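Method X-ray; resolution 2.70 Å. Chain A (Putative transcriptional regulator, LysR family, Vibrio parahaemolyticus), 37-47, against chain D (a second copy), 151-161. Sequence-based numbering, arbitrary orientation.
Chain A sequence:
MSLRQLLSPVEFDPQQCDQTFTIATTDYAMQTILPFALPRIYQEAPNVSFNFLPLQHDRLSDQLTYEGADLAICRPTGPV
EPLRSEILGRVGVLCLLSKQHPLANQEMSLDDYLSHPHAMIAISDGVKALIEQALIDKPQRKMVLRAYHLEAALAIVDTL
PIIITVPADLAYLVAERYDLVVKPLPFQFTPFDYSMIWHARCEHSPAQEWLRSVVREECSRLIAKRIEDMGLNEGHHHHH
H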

ATOM      1  N   ALA A  37      10.343   5.887 -11.331  1.00 44.09           N
ATOM      2  CA  ALA A  37      10.931   5.178 -12.465  1.00 42.63           C
ATOM      3  C   ALA A  37       9.938   4.839 -13.576  1.00 44.71           C
ATOM      4  O   ALA A  37      10.332   4.332 -14.621  1.00 45.95           O
ATOM      5  N   LEU A  38       8.653   5.097 -13.359  1.00 45.60           N
ATOM      6  CA  LEU A  38       7.641   4.666 -14.325  1.00 44.00           C
ATOM      7  C   LEU A  38       7.512   5.551 -15.582  1.00 43.82           C
ATOM      8  O   LEU A  38       7.237   5.049 -16.660  1.00 43.83           O
ATOM      9  N   PRO A  39       7.696   6.871 -15.448  1.00 42.51           N
ATOM     10  CA  PRO A  39       7.497   7.685 -16.652  1.00 42.97           C
ATOM     11  C   PRO A  39       8.509   7.385 -17.754  1.00 45.16           C
ATOM     12  O   PRO A  39       8.128   7.288 -18.921  1.00 44.55           O
ATOM     13  N   ARG A  40       9.779   7.229 -17.393  1.00 49.14           N
ATOM     14  CA  ARG A  40      10.787   6.831 -18.374  1.00 48.81           C
ATOM     15  C   ARG A  40      10.561   5.429 -18.925  1.00 50.07           C
ATOM     16  O   ARG A  40      10.956   5.154 -20.046  1.00 54.27           O
ATOM     17  N   ILE A  41       9.928   4.545 -18.147  1.00 50.03           N
ATOM     18  CA  ILE A  41       9.632   3.183 -18.608  1.00 46.95           C
ATOM     19  C   ILE A  41       8.668   3.193 -19.783  1.00 43.90           C
ATOM     20  O   ILE A  41       8.949   2.621 -20.830  1.00 43.92           O
ATOM     21  N   TYR A  42       7.524   3.838 -19.581  1.00 44.14           N
ATOM     22  CA  TYR A  42       6.447   3.856 -20.561  1.00 45.99           C
ATOM     23  C   TYR A  42       6.777   4.743 -21.740  1.00 50.05           C
ATOM     24  O   TYR A  42       6.320   4.514 -22.865  1.00 50.26           O
ATOM     25  N   GLN A  43       7.568   5.768 -21.470  1.00 49.37           N
ATOM     26  CA  GLN A  43       8.063   6.622 -22.522  1.00 50.68           C
ATOM     27  C   GLN A  43       8.961   5.773 -23.411  1.00 52.73           C
ATOM     28  O   GLN A  43       8.899   5.851 -24.640  1.00 54.82           O
ATOM     29  N   GLU A  44       9.762   4.926 -22.773  1.00 50.76           N
ATOM     30  CA  GLU A  44      10.775   4.129 -23.453  1.00 50.86           C
ATOM     31  C   GLU A  44      10.202   2.849 -24.087  1.00 55.66           C
ATOM     32  O   GLU A  44      10.841   2.238 -24.949  1.00 56.03           O
ATOM     33  N   ALA A  45       9.000   2.454 -23.669  1.00 55.92           N
ATOM     34  CA  ALA A  45       8.384   1.212 -24.144  1.00 53.37           C
ATOM     35  C   ALA A  45       6.858   1.278 -24.089  1.00 56.61           C
ATOM     36  O   ALA A  45       6.231   0.535 -23.333  1.00 56.28           O
ATOM     37  N   PRO A  46       6.258   2.159 -24.909  1.00 57.90           N
ATOM     38  CA  PRO A  46       4.823   2.500 -24.916  1.00 53.96           C
ATOM     39  C   PRO A  46       3.856   1.313 -24.797  1.00 54.26           C
ATOM     40  O   PRO A  46       2.820   1.439 -24.140  1.00 55.83           O
ATOM     41  N   ASN A  47       4.174   0.185 -25.425  1.00 56.05           N
ATOM     42  CA  ASN A  47       3.269  -0.970 -25.416  1.00 55.48           C
ATOM     43  C   ASN A  47       3.311  -1.763 -24.122  1.00 52.71           C
ATOM     44  O   ASN A  47       2.433  -2.582 -23.854  1.00 53.75           O
TER
ATOM     45  N   GLU D 151      -0.544   6.079  -6.249  1.00 48.73           N
ATOM     46  CA  GLU D 151       0.653   6.899  -6.356  1.00 47.45           C
ATOM     47  C   GLU D 151       1.271   6.514  -7.685  1.00 45.47           C
ATOM     48  O   GLU D 151       1.717   7.366  -8.441  1.00 48.15           O
ATOM     49  N   ALA D 152       1.245   5.212  -7.971  1.00 47.38           N
ATOM     50  CA  ALA D 152       1.840   4.625  -9.176  1.00 42.70           C
ATOM     51  C   ALA D 152       1.080   4.938 -10.453  1.00 42.35           C
ATOM     52  O   ALA D 152       1.691   5.124 -11.503  1.00 43.02           O
ATOM     53  N   ALA D 153      -0.246   4.969 -10.390  1.00 43.14           N
ATOM     54  CA  ALA D 153      -1.009   5.376 -11.573  1.00 43.26           C
ATOM     55  C   ALA D 153      -0.845   6.885 -11.832  1.00 44.58           C
ATOM     56  O   ALA D 153      -0.735   7.327 -12.977  1.00 44.55           O
ATOM     57  N   LEU D 154      -0.818   7.662 -10.754  1.00 43.88           N
ATOM     58  CA  LEU D 154      -0.638   9.095 -10.843  1.00 42.50           C
ATOM     59  C   LEU D 154       0.609   9.333 -11.627  1.00 44.69           C
ATOM     60  O   LEU D 154       0.636  10.147 -12.540  1.00 50.85           O
ATOM     61  N   ALA D 155       1.647   8.592 -11.272  1.00 43.99           N
ATOM     62  CA  ALA D 155       2.944   8.727 -11.919  1.00 46.14           C
ATOM     63  C   ALA D 155       2.873   8.742 -13.456  1.00 47.94           C
ATOM     64  O   ALA D 155       3.752   9.313 -14.102  1.00 46.76           O
ATOM     65  N   ILE D 156       1.848   8.118 -14.043  1.00 45.81           N
ATOM     66  CA  ILE D 156       1.724   8.133 -15.502  1.00 47.40           C
ATOM     67  C   ILE D 156       0.586   8.929 -16.092  1.00 49.99           C
ATOM     68  O   ILE D 156       0.427   8.930 -17.312  1.00 51.38           O
ATOM     69  N   VAL D 157      -0.207   9.606 -15.276  1.00 49.12           N
ATOM     70  CA  VAL D 157      -1.275  10.394 -15.871  1.00 53.18           C
ATOM     71  C   VAL D 157      -0.690  11.408 -16.849  1.00 56.71           C
ATOM     72  O   VAL D 157      -1.383  11.884 -17.752  1.00 62.76           O
ATOM     73  N   ASP D 158       0.590  11.722 -16.686  1.00 54.41           N
ATOM     74  CA  ASP D 158       1.285  12.571 -17.649  1.00 58.47           C
ATOM     75  C   ASP D 158       2.035  11.767 -18.703  1.00 56.82           C
ATOM     76  O   ASP D 158       3.190  12.055 -18.996  1.00 58.34           O
ATOM     77  N   THR D 159       1.396  10.758 -19.275  1.00 54.38           N
ATOM     78  CA  THR D 159       2.079   9.932 -20.262  1.00 55.53           C
ATOM     79  C   THR D 159       1.060   9.247 -21.141  1.00 54.27           C
ATOM     80  O   THR D 159       0.974   9.501 -22.338  1.00 60.60           O
ATOM     81  N   LEU D 160       0.281   8.373 -20.533  1.00 53.66           N
ATOM     82  CA  LEU D 160      -0.815   7.737 -21.231  1.00 55.53           C
ATOM     83  C   LEU D 160      -2.103   8.421 -20.797  1.00 51.50           C
ATOM     84  O   LEU D 160      -2.171   8.970 -19.698  1.00 50.40           O
ATOM     85  N   PRO D 161      -3.126   8.410 -21.666  1.00 49.67           N
ATOM     86  CA  PRO D 161      -4.457   8.846 -21.234  1.00 47.99           C
ATOM     87  C   PRO D 161      -5.123   7.702 -20.474  1.00 48.82           C
ATOM     88  O   PRO D 161      -6.185   7.226 -20.888  1.00 45.41           O
TER

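This is a small apolar contact between two copies of the protein, in which one side of a chain A helix packs on a chain D helix and the loop that follows it, with no hydrogen bond across. The two stretches bury 360 Å² in all. The helix axes come within 8.7 Å of each other and their directions differ by 52°. The nearest CA atoms across the stretches are those of Pro A39 and Ile D156, 5.9 Å apart.

On chain A, Leu A38 and Tyr A42 point toward chain D. They are one helical turn apart, so they fall on the same side of the helix. Tyr A42 N donates to Leu A38 O at 3.2 Å across that turn.

Leu A38 has chi1 m and chi2 t. Its CD1 lies against the chain D helix, 3.8 Å from Ala D152 O and 4.2 Å from Ala D152 CB. The alanine points sideways.

Pro A39 also points sideways. Its ring atom CG lies 3.6 Å from Ala D155 O, a van der Waals contact with the backbone. Ala D155 points toward chain A, which covers 36 Å² of the residue.

Tyr A42 packs on Ile D156 and Thr D159. Its chi1 is m, with chi2 at -79°. Ring atom CD2 sits 3.9 Å from Ile D156 CG2, and the methyl approaches the ring obliquely. Ile D156 points sideways, with chi1 at 20° and chi2 at 146°, both between wells. Tyr A42 CB meets Thr D159 CG2 at 4.1 Å, so the threonine offers its methyl to the contact. The tyrosine hydroxyl is hydrogen-bonded elsewhere in the structure.

Thr D159 points toward chain A with chi1 m. Its OG1 donates to Asp D158 O at 2.7 Å, within its own chain. Asp D158 makes no contact with chain A, and the end of its side chain leads away.

Leu D160 closes the far end of the contact. It points toward chain A, with chi1 m and chi2 at -118°, between wells. Its CD1 is 4.5 Å from Pro A46 O, a loose approach to the loop after the chain A helix.

The remaining polar side chains of chain A stay out of the contact. Arg A40 and Asn A47 point away. Both carboxylate oxygens of Glu A44 are hydrogen-bonded elsewhere in the structure.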

ATOM      1  CB  ALA A  37      11.636   3.906 -11.982  1.00 40.42           C
ATOM      2  CB  LEU A  38       6.276   4.453 -13.651  1.00 41.12           C
ATOM      3  CG  LEU A  38       5.985   3.064 -13.060  1.00 40.39           C
ATOM      4  CD1 LEU A  38       4.811   3.108 -12.126  1.00 36.11           C
ATOM      5  CD2 LEU A  38       5.737   2.033 -14.142  1.00 41.44           C
ATOM      6  CB  PRO A  39       7.653   9.110 -16.132  1.00 43.84           C
ATOM      7  CG  PRO A  39       7.258   9.018 -14.693  1.00 44.24           C
ATOM      8  CD  PRO A  39       7.768   7.694 -14.230  1.00 42.67           C
ATOM      9  CB  ARG A  40      12.210   6.964 -17.824  1.00 55.73           C
ATOM     10  CG  ARG A  40      12.992   8.150 -18.423  1.00 67.62           C
ATOM     11  CD  ARG A  40      12.927   9.420 -17.554  1.00 69.42           C
ATOM     12  NE  ARG A  40      14.205   9.700 -16.893  1.00 72.92           N
ATOM     13  CZ  ARG A  40      15.211  10.357 -17.469  1.00 78.00           C
ATOM     14  NH1 ARG A  40      15.085  10.805 -18.717  1.00 77.83           N
ATOM     15  NH2 ARG A  40      16.344  10.571 -16.804  1.00 73.52           N
ATOM     16  CB  ILE A  41       9.002   2.291 -17.499  1.00 42.96           C
ATOM     17  CG1 ILE A  41       9.953   2.118 -16.316  1.00 42.52           C
ATOM     18  CG2 ILE A  41       8.659   0.934 -18.055  1.00 35.52           C
ATOM     19  CD1 ILE A  41      11.250   1.467 -16.693  1.00 45.00           C
ATOM     20  CB  TYR A  42       5.149   4.313 -19.910  1.00 42.69           C
ATOM     21  CG  TYR A  42       4.428   3.172 -19.257  1.00 45.37           C
ATOM     22  CD1 TYR A  42       3.679   2.290 -20.018  1.00 45.32           C
ATOM     23  CD2 TYR A  42       4.527   2.947 -17.887  1.00 42.59           C
ATOM     24  CE1 TYR A  42       3.032   1.240 -19.441  1.00 45.76           C
ATOM     25  CE2 TYR A  42       3.878   1.897 -17.296  1.00 41.26           C
ATOM     26  CZ  TYR A  42       3.126   1.039 -18.080  1.00 45.00           C
ATOM     27  OH  TYR A  42       2.450  -0.025 -17.513  1.00 41.49           O
ATOM     28  CB  GLN A  43       8.820   7.801 -21.909  1.00 53.29           C
ATOM     29  CG  GLN A  43       9.893   8.404 -22.797  1.00 63.48           C
ATOM     30  CD  GLN A  43       9.323   9.038 -24.051  1.00 69.08           C
ATOM     31  OE1 GLN A  43       8.107   8.989 -24.297  1.00 65.48           O
ATOM     32  NE2 GLN A  43      10.205   9.639 -24.860  1.00 64.70           N
ATOM     33  CB  GLU A  44      11.899   3.794 -22.465  1.00 49.80           C
ATOM     34  CG  GLU A  44      13.308   3.832 -23.046  1.00 53.16           C
ATOM     35  CD  GLU A  44      14.021   2.494 -22.944  1.00 51.25           C
ATOM     36  OE1 GLU A  44      14.400   2.121 -21.815  1.00 46.12           O
ATOM     37  OE2 GLU A  44      14.212   1.827 -23.988  1.00 53.33           O
ATOM     38  CB  ALA A  45       8.883   0.041 -23.324  1.00 48.06           C
ATOM     39  CB  PRO A  46       4.642   3.186 -26.269  1.00 53.99           C
ATOM     40  CG  PRO A  46       5.984   3.787 -26.553  1.00 57.21           C
ATOM     41  CD  PRO A  46       7.004   2.857 -25.974  1.00 54.40           C
ATOM     42  CB  ASN A  47       3.608  -1.925 -26.555  1.00 58.50           C
ATOM     43  CG  ASN A  47       3.191  -1.396 -27.903  1.00 63.98           C
ATOM     44  OD1 ASN A  47       2.616  -2.132 -28.716  1.00 62.03           O
ATOM     45  ND2 ASN A  47       3.477  -0.111 -28.156  1.00 61.63           N
TER
ATOM     46  CB  GLU D 151       1.629   6.580  -5.222  1.00 50.37           C
ATOM     47  CG  GLU D 151       1.042   5.708  -4.091  1.00 49.92           C
ATOM     48  CD  GLU D 151       0.349   6.508  -2.985  1.00 53.94           C
ATOM     49  OE1 GLU D 151       1.029   7.324  -2.312  1.00 51.67           O
ATOM     50  OE2 GLU D 151      -0.870   6.303  -2.777  1.00 54.69           O
ATOM     51  CB  ALA D 152       1.982   3.117  -9.018  1.00 43.69           C
ATOM     52  CB  ALA D 153      -2.468   5.004 -11.434  1.00 39.07           C
ATOM     53  CB  LEU D 154      -0.456   9.684  -9.454  1.00 44.64           C
ATOM     54  CG  LEU D 154      -1.726   9.666  -8.613  1.00 47.75           C
ATOM     55  CD1 LEU D 154      -1.369   9.795  -7.135  1.00 49.35           C
ATOM     56  CD2 LEU D 154      -2.689  10.759  -9.064  1.00 41.87           C
ATOM     57  CB  ALA D 155       3.895   7.637 -11.425  1.00 40.56           C
ATOM     58  CB  ILE D 156       1.620   6.733 -16.153  1.00 49.91           C
ATOM     59  CG1 ILE D 156       1.194   5.664 -15.151  1.00 47.33           C
ATOM     60  CG2 ILE D 156       2.930   6.377 -16.863  1.00 53.12           C
ATOM     61  CD1 ILE D 156       0.338   4.585 -15.778  1.00 37.17           C
ATOM     62  CB  VAL D 157      -2.159  11.084 -14.838  1.00 53.23           C
ATOM     63  CG1 VAL D 157      -3.065  10.060 -14.176  1.00 51.50           C
ATOM     64  CG2 VAL D 157      -1.309  11.816 -13.822  1.00 53.93           C
ATOM     65  CB  ASP D 158       2.270  13.500 -16.945  1.00 61.70           C
ATOM     66  CG  ASP D 158       1.666  14.854 -16.637  1.00 69.46           C
ATOM     67  OD1 ASP D 158       0.459  14.899 -16.286  1.00 67.35           O
ATOM     68  OD2 ASP D 158       2.395  15.871 -16.751  1.00 73.13           O
ATOM     69  CB  THR D 159       2.960   8.866 -19.586  1.00 57.72           C
ATOM     70  OG1 THR D 159       3.834   9.491 -18.629  1.00 58.81           O
ATOM     71  CG2 THR D 159       3.794   8.123 -20.623  1.00 54.91           C
ATOM     72  CB  LEU D 160      -0.856   6.250 -20.871  1.00 52.74           C
ATOM     73  CG  LEU D 160       0.317   5.387 -21.368  1.00 56.77           C
ATOM     74  CD1 LEU D 160      -0.124   4.288 -22.334  1.00 55.29           C
ATOM     75  CD2 LEU D 160       1.429   6.232 -21.983  1.00 58.05           C
ATOM     76  CB  PRO D 161      -5.204   9.092 -22.557  1.00 46.77           C
ATOM     77  CG  PRO D 161      -4.188   8.882 -23.665  1.00 49.96           C
ATOM     78  CD  PRO D 161      -3.119   8.004 -23.080  1.00 52.14           C
TER